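Local coordinates for NAD-dependent epimerase/dehydratase domain-containing protein (Ruegeria pomeroyi DSS-3, PDB 3IUS), which is of unknown function but probably binds a nicotinamide adenine dinucleotide, as a Rossmann-fold relative of the NAD-dependent epimerases and dehydratases, at residues Ala23-Pro26 with Arg30-Gly33; Asp116-Leu121 with Asn257-Glu262; Gln137-Pro142 with Leu146-Leu151; Glu186-Val191 with Tyr205-Asp210; Leu192-Ala197 with Glu262-Arg267. All coordinates share one frame; numbering follows the deposited sequence.

Interaction 1 (Ala23-Pro26 with Arg30-Gly33); sequences ALAP and RIIG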
# COMPACT_ATOMS: atom_id res chain seq x y z
N ALA A 23 14.89 -3.10 -6.14
CA ALA A 23 14.88 -4.46 -6.68
C ALA A 23 14.96 -4.44 -8.20
O ALA A 23 15.59 -5.30 -8.81
CB ALA A 23 13.64 -5.21 -6.21
N LEU A 24 14.33 -3.44 -8.81
CA LEU A 24 14.28 -3.36 -10.28
C LEU A 24 15.54 -2.76 -10.90
O LEU A 24 15.98 -3.21 -11.96
CB LEU A 24 13.07 -2.55 -10.73
CG LEU A 24 11.69 -3.13 -10.43
CD1 LEU A 24 10.63 -2.21 -11.00
CD2 LEU A 24 11.57 -4.52 -11.01
N ALA A 25 16.09 -1.74 -10.26
CA ALA A 25 17.24 -1.02 -10.80
C ALA A 25 18.41 -1.93 -11.18
O ALA A 25 18.97 -1.80 -12.28
CB ALA A 25 17.70 0.07 -9.82
N PRO A 26 18.78 -2.88 -10.30
CA PRO A 26 19.89 -3.79 -10.60
C PRO A 26 19.58 -4.72 -11.77
O PRO A 26 20.50 -5.30 -12.34
CB PRO A 26 20.04 -4.60 -9.31
CG PRO A 26 19.40 -3.77 -8.25
CD PRO A 26 18.26 -3.08 -8.94
N ARG A 30 15.14 1.35 -15.85
CA ARG A 30 15.26 2.77 -15.56
C ARG A 30 14.03 3.20 -14.78
O ARG A 30 12.91 2.99 -15.23
CB ARG A 30 15.37 3.58 -16.85
CG ARG A 30 15.43 5.08 -16.61
CD ARG A 30 15.30 5.88 -17.89
NE ARG A 30 15.36 7.31 -17.63
CZ ARG A 30 14.81 8.24 -18.40
NH1 ARG A 30 14.15 7.88 -19.49
NH2 ARG A 30 14.91 9.52 -18.07
N ILE A 31 14.24 3.79 -13.61
CA ILE A 31 13.14 4.29 -12.79
C ILE A 31 13.23 5.80 -12.58
O ILE A 31 14.31 6.34 -12.31
CB ILE A 31 13.07 3.59 -11.40
CG1 ILE A 31 13.04 2.07 -11.55
CG2 ILE A 31 11.85 4.06 -10.62
CD1 ILE A 31 14.41 1.45 -11.67
N ILE A 32 12.09 6.46 -12.71
CA ILE A 32 11.95 7.89 -12.46
C ILE A 32 10.93 8.08 -11.35
O ILE A 32 9.78 7.65 -11.48
CB ILE A 32 11.46 8.62 -13.72
CG1 ILE A 32 12.38 8.32 -14.90
CG2 ILE A 32 11.35 10.12 -13.47
CD1 ILE A 32 11.80 8.70 -16.24
N GLY A 33 11.33 8.71 -10.25
CA GLY A 33 10.43 8.86 -9.11
C GLY A 33 10.17 10.31 -8.76
O GLY A 33 11.09 11.13 -8.73

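Interaction 2 (Asp116-Leu121 with Asn257-Glu262); sequences DETTPL and NDRIKE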
# COMPACT_ATOMS: atom_id res chain seq x y z
N ASP A 116 -13.67 -10.21 -1.02
CA ASP A 116 -12.67 -10.41 -2.06
C ASP A 116 -12.79 -9.31 -3.10
O ASP A 116 -13.52 -8.33 -2.90
CB ASP A 116 -12.76 -11.81 -2.68
CG ASP A 116 -14.10 -12.10 -3.36
OD1 ASP A 116 -14.71 -11.16 -3.90
OD2 ASP A 116 -14.52 -13.27 -3.35
N GLU A 117 -12.07 -9.46 -4.20
CA GLU A 117 -12.03 -8.42 -5.21
C GLU A 117 -13.37 -8.23 -5.92
O GLU A 117 -13.54 -7.26 -6.65
CB GLU A 117 -10.91 -8.70 -6.22
CG GLU A 117 -9.49 -8.63 -5.65
CD GLU A 117 -9.03 -9.94 -5.03
OE1 GLU A 117 -9.87 -10.81 -4.72
OE2 GLU A 117 -7.80 -10.10 -4.85
N THR A 118 -14.33 -9.13 -5.69
CA THR A 118 -15.66 -9.00 -6.30
C THR A 118 -16.68 -8.37 -5.36
O THR A 118 -17.82 -8.11 -5.75
CB THR A 118 -16.22 -10.36 -6.78
OG1 THR A 118 -16.59 -11.17 -5.64
CG2 THR A 118 -15.20 -11.10 -7.63
N THR A 119 -16.28 -8.15 -4.12
CA THR A 119 -17.18 -7.56 -3.14
C THR A 119 -17.51 -6.10 -3.46
O THR A 119 -16.62 -5.32 -3.79
CB THR A 119 -16.55 -7.66 -1.75
OG1 THR A 119 -16.32 -9.04 -1.45
CG2 THR A 119 -17.48 -7.06 -0.69
N PRO A 120 -18.80 -5.73 -3.37
CA PRO A 120 -19.22 -4.35 -3.63
C PRO A 120 -18.47 -3.33 -2.76
O PRO A 120 -18.11 -3.64 -1.63
CB PRO A 120 -20.71 -4.36 -3.27
CG PRO A 120 -21.13 -5.78 -3.49
CD PRO A 120 -19.95 -6.61 -3.09
N LEU A 121 -18.24 -2.13 -3.29
CA LEU A 121 -17.52 -1.11 -2.53
C LEU A 121 -18.47 -0.20 -1.76
O LEU A 121 -19.29 0.50 -2.34
CB LEU A 121 -16.64 -0.28 -3.46
CG LEU A 121 -15.77 -1.11 -4.41
CD1 LEU A 121 -14.91 -0.21 -5.29
CD2 LEU A 121 -14.91 -2.10 -3.62
N ASN A 257 -6.77 -12.96 -0.20
CA ASN A 257 -5.60 -12.65 -1.02
C ASN A 257 -5.30 -13.78 -2.02
O ASN A 257 -4.15 -14.01 -2.38
CB ASN A 257 -4.37 -12.42 -0.13
CG ASN A 257 -4.00 -13.64 0.69
OD1 ASN A 257 -4.54 -14.72 0.49
ND2 ASN A 257 -3.09 -13.46 1.65
N ASP A 258 -6.35 -14.47 -2.46
CA ASP A 258 -6.21 -15.62 -3.34
C ASP A 258 -5.70 -15.25 -4.74
O ASP A 258 -4.88 -15.97 -5.32
CB ASP A 258 -7.54 -16.38 -3.46
CG ASP A 258 -8.13 -16.75 -2.11
OD1 ASP A 258 -7.39 -17.28 -1.27
OD2 ASP A 258 -9.34 -16.52 -1.90
N ARG A 259 -6.19 -14.13 -5.25
CA ARG A 259 -5.88 -13.71 -6.61
C ARG A 259 -4.38 -13.54 -6.86
O ARG A 259 -3.85 -13.98 -7.88
CB ARG A 259 -6.63 -12.41 -6.92
CG ARG A 259 -7.06 -12.29 -8.37
CD ARG A 259 -8.35 -11.51 -8.51
NE ARG A 259 -9.37 -12.00 -7.59
CZ ARG A 259 -10.68 -11.92 -7.82
NH1 ARG A 259 -11.54 -12.39 -6.91
NH2 ARG A 259 -11.14 -11.39 -8.94
N ILE A 260 -3.68 -12.90 -5.92
CA ILE A 260 -2.25 -12.67 -6.12
C ILE A 260 -1.49 -13.99 -6.11
O ILE A 260 -0.46 -14.13 -6.76
CB ILE A 260 -1.65 -11.71 -5.06
CG1 ILE A 260 -1.90 -12.25 -3.66
CG2 ILE A 260 -2.20 -10.28 -5.25
CD1 ILE A 260 -1.24 -11.43 -2.54
N LYS A 261 -2.02 -14.98 -5.38
CA LYS A 261 -1.37 -16.28 -5.29
C LYS A 261 -1.66 -17.09 -6.56
O LYS A 261 -0.74 -17.57 -7.21
CB LYS A 261 -1.87 -17.04 -4.06
CG LYS A 261 -1.46 -16.41 -2.73
CD LYS A 261 -2.17 -17.11 -1.59
CE LYS A 261 -1.86 -16.50 -0.22
NZ LYS A 261 -2.82 -17.04 0.78
N GLU A 262 -2.93 -17.23 -6.89
CA GLU A 262 -3.36 -18.11 -7.97
C GLU A 262 -3.13 -17.55 -9.36
O GLU A 262 -2.86 -18.30 -10.31
CB GLU A 262 -4.85 -18.46 -7.80
CG GLU A 262 -5.14 -19.34 -6.59
CD GLU A 262 -6.62 -19.48 -6.33
OE1 GLU A 262 -7.38 -19.70 -7.29
OE2 GLU A 262 -7.04 -19.38 -5.15
O HOH W 1 -5.32 -11.23 -4.00
O HOH W 2 -8.71 -13.13 -3.71

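Interaction 3 (Gln137-Pro142 with Leu146-Leu151); sequences QWQAVP and LHVFRL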
# COMPACT_ATOMS: atom_id res chain seq x y z
N GLN A 137 -11.89 6.56 -11.74
CA GLN A 137 -11.29 7.46 -12.72
C GLN A 137 -10.23 6.73 -13.54
O GLN A 137 -10.21 6.82 -14.77
CB GLN A 137 -10.71 8.70 -12.02
CG GLN A 137 -11.78 9.63 -11.47
CD GLN A 137 -11.22 10.72 -10.56
OE1 GLN A 137 -10.10 10.63 -10.07
NE2 GLN A 137 -12.03 11.74 -10.31
N TRP A 138 -9.36 5.99 -12.86
CA TRP A 138 -8.35 5.20 -13.56
C TRP A 138 -8.99 4.14 -14.46
O TRP A 138 -8.59 3.98 -15.61
CB TRP A 138 -7.39 4.57 -12.55
CG TRP A 138 -6.37 5.55 -12.06
CD1 TRP A 138 -6.33 6.14 -10.82
CD2 TRP A 138 -5.25 6.05 -12.78
NE1 TRP A 138 -5.25 6.98 -10.74
CE2 TRP A 138 -4.57 6.95 -11.93
CE3 TRP A 138 -4.75 5.84 -14.07
CZ2 TRP A 138 -3.41 7.62 -12.32
CZ3 TRP A 138 -3.61 6.51 -14.46
CH2 TRP A 138 -2.95 7.39 -13.59
N GLN A 139 -9.99 3.44 -13.95
CA GLN A 139 -10.64 2.37 -14.72
C GLN A 139 -11.40 2.88 -15.94
O GLN A 139 -11.75 2.11 -16.82
CB GLN A 139 -11.57 1.53 -13.83
CG GLN A 139 -10.86 0.68 -12.78
CD GLN A 139 -10.36 -0.64 -13.33
OE1 GLN A 139 -10.39 -0.88 -14.54
NE2 GLN A 139 -9.91 -1.52 -12.44
N ALA A 140 -11.64 4.19 -15.99
CA ALA A 140 -12.36 4.78 -17.12
C ALA A 140 -11.48 5.11 -18.32
O ALA A 140 -11.98 5.29 -19.43
CB ALA A 140 -13.13 6.02 -16.68
N VAL A 141 -10.17 5.19 -18.10
CA VAL A 141 -9.23 5.54 -19.17
C VAL A 141 -9.17 4.44 -20.23
O VAL A 141 -8.66 3.35 -19.99
CB VAL A 141 -7.81 5.79 -18.63
CG1 VAL A 141 -6.90 6.31 -19.72
CG2 VAL A 141 -7.84 6.76 -17.44
N PRO A 142 -9.70 4.72 -21.42
CA PRO A 142 -9.78 3.70 -22.47
C PRO A 142 -8.41 3.09 -22.82
O PRO A 142 -7.44 3.82 -23.03
CB PRO A 142 -10.34 4.47 -23.68
CG PRO A 142 -10.99 5.68 -23.11
CD PRO A 142 -10.21 6.03 -21.87
N LEU A 146 -4.44 -1.04 -17.00
CA LEU A 146 -4.55 -0.69 -15.59
C LEU A 146 -4.66 -1.90 -14.67
O LEU A 146 -5.34 -2.88 -14.98
CB LEU A 146 -5.78 0.21 -15.36
CG LEU A 146 -6.04 0.55 -13.90
CD1 LEU A 146 -4.98 1.52 -13.37
CD2 LEU A 146 -7.44 1.12 -13.73
N HIS A 147 -3.99 -1.81 -13.52
CA HIS A 147 -4.07 -2.84 -12.50
C HIS A 147 -4.22 -2.07 -11.21
O HIS A 147 -3.51 -1.10 -10.99
CB HIS A 147 -2.79 -3.68 -12.47
CG HIS A 147 -2.46 -4.31 -13.79
ND1 HIS A 147 -1.98 -3.59 -14.86
CD2 HIS A 147 -2.58 -5.59 -14.22
CE1 HIS A 147 -1.80 -4.40 -15.89
NE2 HIS A 147 -2.15 -5.62 -15.53
N VAL A 148 -5.19 -2.49 -10.40
CA VAL A 148 -5.43 -1.84 -9.12
C VAL A 148 -4.99 -2.77 -7.99
O VAL A 148 -5.36 -3.95 -7.97
CB VAL A 148 -6.92 -1.50 -8.94
CG1 VAL A 148 -7.20 -1.06 -7.49
CG2 VAL A 148 -7.35 -0.42 -9.93
N PHE A 149 -4.23 -2.22 -7.06
CA PHE A 149 -3.72 -2.99 -5.94
C PHE A 149 -4.25 -2.39 -4.66
O PHE A 149 -3.86 -1.28 -4.29
CB PHE A 149 -2.19 -2.99 -5.94
CG PHE A 149 -1.59 -3.57 -7.19
CD1 PHE A 149 -1.32 -4.92 -7.28
CD2 PHE A 149 -1.32 -2.76 -8.28
CE1 PHE A 149 -0.79 -5.46 -8.43
CE2 PHE A 149 -0.78 -3.29 -9.44
CZ PHE A 149 -0.51 -4.64 -9.51
N ARG A 150 -5.15 -3.10 -4.00
CA ARG A 150 -5.72 -2.64 -2.75
C ARG A 150 -4.84 -3.11 -1.60
O ARG A 150 -4.86 -4.27 -1.20
CB ARG A 150 -7.18 -3.11 -2.61
CG ARG A 150 -8.03 -2.69 -3.82
CD ARG A 150 -9.49 -3.12 -3.74
NE ARG A 150 -10.27 -2.52 -4.82
CZ ARG A 150 -11.41 -3.01 -5.30
NH1 ARG A 150 -11.92 -4.13 -4.78
NH2 ARG A 150 -12.04 -2.39 -6.29
N LEU A 151 -4.05 -2.17 -1.10
CA LEU A 151 -3.02 -2.47 -0.11
C LEU A 151 -3.60 -2.46 1.29
O LEU A 151 -4.40 -1.60 1.64
CB LEU A 151 -1.88 -1.45 -0.21
CG LEU A 151 -1.19 -1.27 -1.56
CD1 LEU A 151 -0.10 -0.19 -1.47
CD2 LEU A 151 -0.60 -2.58 -2.04

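Interaction 4 (Glu186-Val191 with Tyr205-Asp210); sequences EDIAQV and YNVCDD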
# COMPACT_ATOMS: atom_id res chain seq x y z
N GLU A 186 8.00 -5.84 1.48
CA GLU A 186 8.68 -6.75 0.56
C GLU A 186 7.70 -7.57 -0.27
O GLU A 186 7.94 -7.85 -1.45
CB GLU A 186 9.66 -7.67 1.30
CG GLU A 186 10.99 -7.01 1.63
CD GLU A 186 11.83 -6.68 0.40
OE1 GLU A 186 12.77 -5.86 0.52
OE2 GLU A 186 11.54 -7.23 -0.68
N ASP A 187 6.59 -7.96 0.35
CA ASP A 187 5.56 -8.72 -0.35
C ASP A 187 4.79 -7.87 -1.34
O ASP A 187 4.36 -8.35 -2.39
CB ASP A 187 4.64 -9.43 0.65
CG ASP A 187 5.26 -10.70 1.20
OD1 ASP A 187 6.03 -11.35 0.46
OD2 ASP A 187 5.00 -11.04 2.38
N ILE A 188 4.61 -6.59 -1.02
CA ILE A 188 4.04 -5.68 -2.01
C ILE A 188 4.95 -5.64 -3.24
O ILE A 188 4.48 -5.70 -4.39
CB ILE A 188 3.87 -4.25 -1.46
CG1 ILE A 188 2.99 -4.26 -0.21
CG2 ILE A 188 3.28 -3.35 -2.54
CD1 ILE A 188 2.95 -2.92 0.54
N ALA A 189 6.25 -5.54 -3.00
CA ALA A 189 7.23 -5.50 -4.09
C ALA A 189 7.12 -6.74 -4.98
O ALA A 189 7.19 -6.65 -6.21
CB ALA A 189 8.64 -5.34 -3.54
N GLN A 190 6.93 -7.90 -4.34
CA GLN A 190 6.74 -9.16 -5.05
C GLN A 190 5.54 -9.10 -5.98
O GLN A 190 5.61 -9.48 -7.15
CB GLN A 190 6.54 -10.31 -4.06
CG GLN A 190 7.82 -10.93 -3.55
CD GLN A 190 7.61 -12.37 -3.12
OE1 GLN A 190 8.11 -13.30 -3.76
NE2 GLN A 190 6.84 -12.57 -2.05
N VAL A 191 4.42 -8.63 -5.44
CA VAL A 191 3.17 -8.55 -6.20
C VAL A 191 3.31 -7.63 -7.40
O VAL A 191 2.94 -7.98 -8.53
CB VAL A 191 2.00 -8.09 -5.29
CG1 VAL A 191 0.78 -7.74 -6.13
CG2 VAL A 191 1.68 -9.17 -4.26
N TYR A 205 -6.39 -6.55 -7.44
CA TYR A 205 -5.78 -7.53 -6.56
C TYR A 205 -5.76 -6.97 -5.16
O TYR A 205 -5.27 -5.87 -4.95
CB TYR A 205 -4.32 -7.80 -6.95
CG TYR A 205 -4.13 -8.19 -8.39
CD1 TYR A 205 -4.24 -9.52 -8.78
CD2 TYR A 205 -3.83 -7.24 -9.35
CE1 TYR A 205 -4.06 -9.89 -10.11
CE2 TYR A 205 -3.65 -7.60 -10.68
CZ TYR A 205 -3.76 -8.92 -11.04
OH TYR A 205 -3.59 -9.26 -12.37
N ASN A 206 -6.29 -7.74 -4.21
CA ASN A 206 -6.07 -7.47 -2.79
C ASN A 206 -4.64 -7.82 -2.43
O ASN A 206 -4.16 -8.89 -2.77
CB ASN A 206 -7.01 -8.31 -1.93
CG ASN A 206 -8.44 -7.87 -2.03
OD1 ASN A 206 -9.35 -8.64 -1.70
ND2 ASN A 206 -8.67 -6.65 -2.48
N VAL A 207 -3.97 -6.94 -1.69
CA VAL A 207 -2.59 -7.21 -1.31
C VAL A 207 -2.48 -7.14 0.20
O VAL A 207 -2.29 -6.06 0.76
CB VAL A 207 -1.59 -6.24 -1.98
CG1 VAL A 207 -0.16 -6.64 -1.66
CG2 VAL A 207 -1.80 -6.23 -3.50
N CYS A 208 -2.63 -8.29 0.83
CA CYS A 208 -2.61 -8.41 2.28
C CYS A 208 -2.07 -9.79 2.63
O CYS A 208 -2.04 -10.67 1.77
CB CYS A 208 -4.03 -8.27 2.84
SG CYS A 208 -5.24 -9.40 2.07
N ASP A 209 -1.67 -10.00 3.87
CA ASP A 209 -1.19 -11.31 4.27
C ASP A 209 -2.32 -12.26 4.68
O ASP A 209 -3.50 -11.96 4.48
CB ASP A 209 -0.10 -11.20 5.35
CG ASP A 209 -0.64 -10.84 6.70
OD1 ASP A 209 -1.88 -10.93 6.91
OD2 ASP A 209 0.17 -10.47 7.58
N ASP A 210 -1.95 -13.41 5.24
CA ASP A 210 -2.89 -14.50 5.48
C ASP A 210 -3.69 -14.40 6.77
O ASP A 210 -4.62 -15.16 6.98
CB ASP A 210 -2.15 -15.83 5.47
CG ASP A 210 -1.73 -16.26 4.08
OD1 ASP A 210 -2.19 -15.64 3.11
OD2 ASP A 210 -0.94 -17.22 3.97

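Interaction 5 (Leu192-Ala197 with Glu262-Arg267); sequences LAASMA and EELGVR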
# COMPACT_ATOMS: atom_id res chain seq x y z
N LEU A 192 3.84 -6.43 -7.17
CA LEU A 192 4.04 -5.46 -8.24
C LEU A 192 4.91 -6.04 -9.34
O LEU A 192 4.56 -5.97 -10.53
CB LEU A 192 4.65 -4.17 -7.68
CG LEU A 192 3.69 -3.37 -6.79
CD1 LEU A 192 4.37 -2.12 -6.19
CD2 LEU A 192 2.44 -2.99 -7.58
N ALA A 193 6.03 -6.63 -8.95
CA ALA A 193 6.92 -7.27 -9.91
C ALA A 193 6.19 -8.37 -10.67
O ALA A 193 6.28 -8.45 -11.91
CB ALA A 193 8.16 -7.80 -9.21
N ALA A 194 5.45 -9.21 -9.95
CA ALA A 194 4.72 -10.31 -10.58
C ALA A 194 3.69 -9.81 -11.60
O ALA A 194 3.56 -10.36 -12.70
CB ALA A 194 4.04 -11.19 -9.53
N SER A 195 2.97 -8.75 -11.23
CA SER A 195 1.96 -8.18 -12.12
C SER A 195 2.62 -7.58 -13.35
O SER A 195 2.14 -7.76 -14.48
CB SER A 195 1.13 -7.13 -11.38
OG SER A 195 0.15 -6.57 -12.23
N MSE A 196 3.72 -6.86 -13.14
CA MSE A 196 4.51 -6.37 -14.28
C MSE A 196 4.83 -7.50 -15.25
O MSE A 196 4.79 -7.32 -16.46
CB MSE A 196 5.79 -5.67 -13.81
CG MSE A 196 5.64 -4.18 -13.52
SE MSE A 196 6.91 -3.54 -12.18
CE MSE A 196 6.57 -1.64 -12.36
N ALA A 197 5.14 -8.68 -14.71
CA ALA A 197 5.52 -9.83 -15.53
C ALA A 197 4.34 -10.48 -16.25
O ALA A 197 4.48 -10.98 -17.37
CB ALA A 197 6.28 -10.86 -14.70
N GLU A 262 -2.93 -17.23 -6.89
CA GLU A 262 -3.36 -18.11 -7.97
C GLU A 262 -3.13 -17.55 -9.36
O GLU A 262 -2.86 -18.30 -10.31
CB GLU A 262 -4.85 -18.46 -7.80
CG GLU A 262 -5.14 -19.34 -6.59
CD GLU A 262 -6.62 -19.48 -6.33
OE1 GLU A 262 -7.38 -19.70 -7.29
OE2 GLU A 262 -7.04 -19.38 -5.15
N GLU A 263 -3.25 -16.24 -9.50
CA GLU A 263 -3.11 -15.62 -10.81
C GLU A 263 -1.69 -15.11 -11.06
O GLU A 263 -1.17 -15.26 -12.15
CB GLU A 263 -4.13 -14.48 -11.00
CG GLU A 263 -5.58 -14.94 -10.91
CD GLU A 263 -6.58 -13.86 -11.28
OE1 GLU A 263 -6.15 -12.75 -11.68
OE2 GLU A 263 -7.80 -14.11 -11.18
N LEU A 264 -1.07 -14.54 -10.03
CA LEU A 264 0.26 -13.94 -10.18
C LEU A 264 1.41 -14.86 -9.78
O LEU A 264 2.57 -14.55 -10.06
CB LEU A 264 0.36 -12.63 -9.39
CG LEU A 264 -0.60 -11.50 -9.75
CD1 LEU A 264 -0.24 -10.23 -8.99
CD2 LEU A 264 -0.65 -11.25 -11.25
N GLY A 265 1.10 -15.95 -9.09
CA GLY A 265 2.12 -16.89 -8.66
C GLY A 265 2.92 -16.42 -7.46
O GLY A 265 3.99 -16.96 -7.17
N VAL A 266 2.40 -15.42 -6.77
CA VAL A 266 3.10 -14.88 -5.60
C VAL A 266 3.03 -15.84 -4.41
O VAL A 266 1.99 -16.41 -4.12
CB VAL A 266 2.52 -13.51 -5.18
CG1 VAL A 266 2.96 -13.16 -3.76
CG2 VAL A 266 2.94 -12.44 -6.17
N ARG A 267 4.16 -16.00 -3.74
CA ARG A 267 4.20 -16.74 -2.49
C ARG A 267 4.75 -15.81 -1.41
O ARG A 267 5.91 -15.40 -1.46
CB ARG A 267 5.06 -18.00 -2.63
CG ARG A 267 5.02 -18.88 -1.40
CD ARG A 267 5.44 -20.32 -1.68
NE ARG A 267 5.08 -21.18 -0.55
CZ ARG A 267 5.70 -21.15 0.62
NH1 ARG A 267 5.30 -21.95 1.60
NH2 ARG A 267 6.73 -20.34 0.81

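Interaction 1 (Ala23-Pro26 with Arg30-Gly33)
Ile31 meets Leu24 and Ala25 without any flat side chain between them; the one planar group nearby, the guanidinium of Arg30, leaves the strand away from the helix, and Ile32 CD1 sits 3.7 Å above the plane of that Arg30 group, over its centre. Arg30 NE forms a salt bridge with Glu50. The contact itself is apolar and rests on a single methyl. Ile31 has CG1 anti to its carbonyl carbon (chi1 -53°), which, with chi2 at 85°, carries CD1 toward Leu24 and Ala25. There Ile31 CD1 lies 3.9 Å from Ala25 CA and 4.0 Å from Ala25 CB, against the backbone as much as the side chain. Leu24 joins more loosely, its CB 4.3 Å from Ile31 CD1. With Leu24 and Ala25 as its partners across the contact, Ile31 makes a modest interface, 94 Å² in all, yet Leu24 and Ile31 are both buried. The contact closes the beta-alpha-beta unit of strand 7-11, helix 15-24 and strand 30-35, the unit whose first turn carries a possible Rossmann-type GxGxxA pattern at Gly12, Gly14 and Ala17. Strand 30-35 runs between strands 7-11 and 49-53, and Ile31 also packs on Leu8 and Ala49 of these neighbours.

Interaction 2 (Asp116-Leu121 with Asn257-Glu262)
Glu117 and Arg259 lie alongside each other, their chains running opposite ways, so that each covers part of the other's length. The deposited model holds two conformers of Arg259; in the one described here its chain, bent at chi2 and chi3, folds back to lay the guanidinium beneath Glu117, whose CB stands 3.6 Å above the guanidinium plane of Arg259 and over its centre. Glu117 is itself bent, at chi2 (86°), which turns its carboxylate back to the arginine: Glu117 OE1 forms a salt bridge with Arg259 NE at 3.1 Å, the carboxylate and guanidinium planes being 40° apart. Thr118 crosses the arginine at about a right angle, and its CG2 comes to the guanidinium edge, 3.9 Å from Arg259 NH1.

Two waters extend the grip of the carboxylate. One donates to Glu117 OE1 at 2.8 Å and accepts from Arg259 N; the other donates to Glu117 OE2 at 2.9 Å and accepts from Ile260 N. Glu117 OE2 also accepts from the backbone N of Asn206. With an alanine here in place of Glu117, the Arg259 guanidinium would probably lose its anionic partner and the backbone amide of Asn206 its acceptor. The loop is shaped by an Asx turn, Thr118 N donating to Asp116 OD1 at 2.7 Å, within a type I turn.

The contact follows directly on a two-stranded parallel sheet, 114-115 with 254-255, and ties this loop to the start of helix 258-262, where Arg259 and Ile260 also touch Tyr205 of strand 204-207.

Interaction 3 (Gln137-Pro142 with Leu146-Leu151)
Gln139 and Leu146 mark the closest backbone approach, 6.9 Å between Gln139 CA and Leu146 CA, where the last turn of helix 126-140 passes over the first residues of strand 146-155. Leu146 does most of the touching. Its CG is anti to the backbone N (chi1 176°), and CD2 is thereby lodged between the helix backbone and two side chains: Leu146 CD2 is 3.5 Å from Trp138 C and 3.6 Å from Trp138 CB. The other branch, CD1, reaches Trp138 CB at 4.0 Å and approaches the indole obliquely. Gln139, in the one of its two deposited conformers described here, crosses Leu146 at about a right angle. Because its chain is bent at chi2 (-83°), the amide swings over the leucine, Gln139 CD resting 3.4 Å from Leu146 CD2. Farther along the strand, Gln139 NE2 comes within 3.8 Å of Val148 CG2.

The polar ends find their partners elsewhere: Trp138 NE1 bonds to Asp78 OD1 while its ring stacks on Tyr100, and Gln139 NE2 makes a weak hydrogen bond to Gly202 O. What joins helix and strand is therefore van der Waals packing. Leu146 fills the junction from the strand side, and Gln139, otherwise exposed, lends its carbon chain and the flat amide as a partial lid over that leucine and the neighbouring valine, a cover whose hold is likely to be slight since its amide is only weakly bonded and the residue is modelled in two conformers.

Interaction 4 (Glu186-Val191 with Tyr205-Asp210)
Val191 and Val207 carry the apolar part of the contact, meeting end on, tip to tip. Their methyls meet as two pairs: Val191 CG1 lies 4.0 Å from Val207 CG2, and Val191 CG2 lies 4.1 Å from Val207 CG1. Both valines have CG1 anti to the backbone N, at chi1 169° for Val191 and -175° for Val207, so each turns its two methyls to the other as a fork. One helical turn earlier Ile188 comes in from beside, its CG1 4.2 Å from Val207 CG1. Val207 is thus held by residues three apart on one helix flank, at ordinary van der Waals spacing, and all three side chains are buried.

Hydrogen bonds flank the contact on both sides. Along the helix, Gln190 NE2 donates to Asp187 OD1 at 2.9 Å, meeting the oxygen nearly along its C-O axis, although the angle at the hydrogen is only 135°, and also reaches Arg267 O. Asp187 also takes the backbone N of Lys269 on OD1 and that of Tyr270 on OD2, so its buried carboxylate is well satisfied and fastens the incoming C-terminal segment to the helix. On the strand side, charge appears after the strand ends, where Asp210 OD1 receives both Lys261 NZ and Asn257 ND2.

Helix 185-197 packs here on strand 204-207, which pairs through backbone hydrogen bonds with the parallel strand 146-155 in the main sheet. Ile188 and Val191 rest also on that neighbour, through Ile154 and Phe149 respectively, while Val191 touches Ile260 of helix 258-262.

Interaction 5 (Leu192-Ala197 with Glu262-Arg267)
Ala194 forms the tight centre of this contact, pressed against Leu264 and Val266 where helix and loop come to 5.8 Å between Ala194 CA and Leu264 CA. Its single methyl sits in a notch of the loop: Ala194 CB is 3.7 Å from Leu264 O. Beside it, Val266 CG2 approaches Ala194 CB equally closely, at 3.7 Å. The small side chain is consistent with so close an approach of the loop. Leu264, with CG anti to the carbonyl carbon (chi1 -60°), sends its branch ends past the alanine to Ser195, where Leu264 CD1 reaches Ser195 CB at 4.1 Å. Ser195 OG bonds to Trp97 NE1, outside the contact.

The other side of the loop is open to solvent. Glu263, Gly265 and Arg267 are exposed, and Gly265 turns the chain there with a positive phi of 77°, just after helix 258-262. Leu264 and Val266, on either side of this glycine, both direct their side chains at the helix.

The loop joins helices 258-262 and 273-282 and covers the outer flank of helix 185-197. That helix in turn lies on the main sheet, with Leu192 and Ser195 against Phe149, and Leu264 also reaches Tyr205 of strand 204-207.

In the fold
Interactions 1, 3 and 4 all attach helices to the main parallel sheet; interactions 3 and 4 sit on neighbouring strands, joined by Val148 O to Tyr205 N at 2.8 Å and Arg150 O to Val207 N at 2.9 Å. Interactions 4 and 5 share helix 185-197, their centres 9 Å apart. The second segments of interactions 2 and 5 follow on, sharing Glu262, with Ile260 O and Val266 N 3.1 Å apart. Interaction 1 is the outlier, its centre about 28 Å from that of interaction 2, but Leu24 CD1 packs 4.1 Å from the selenium of Met196 in interaction 5. No ligand marks the site; a possible nucleotide-binding turn lies near Ile31 of interaction 1.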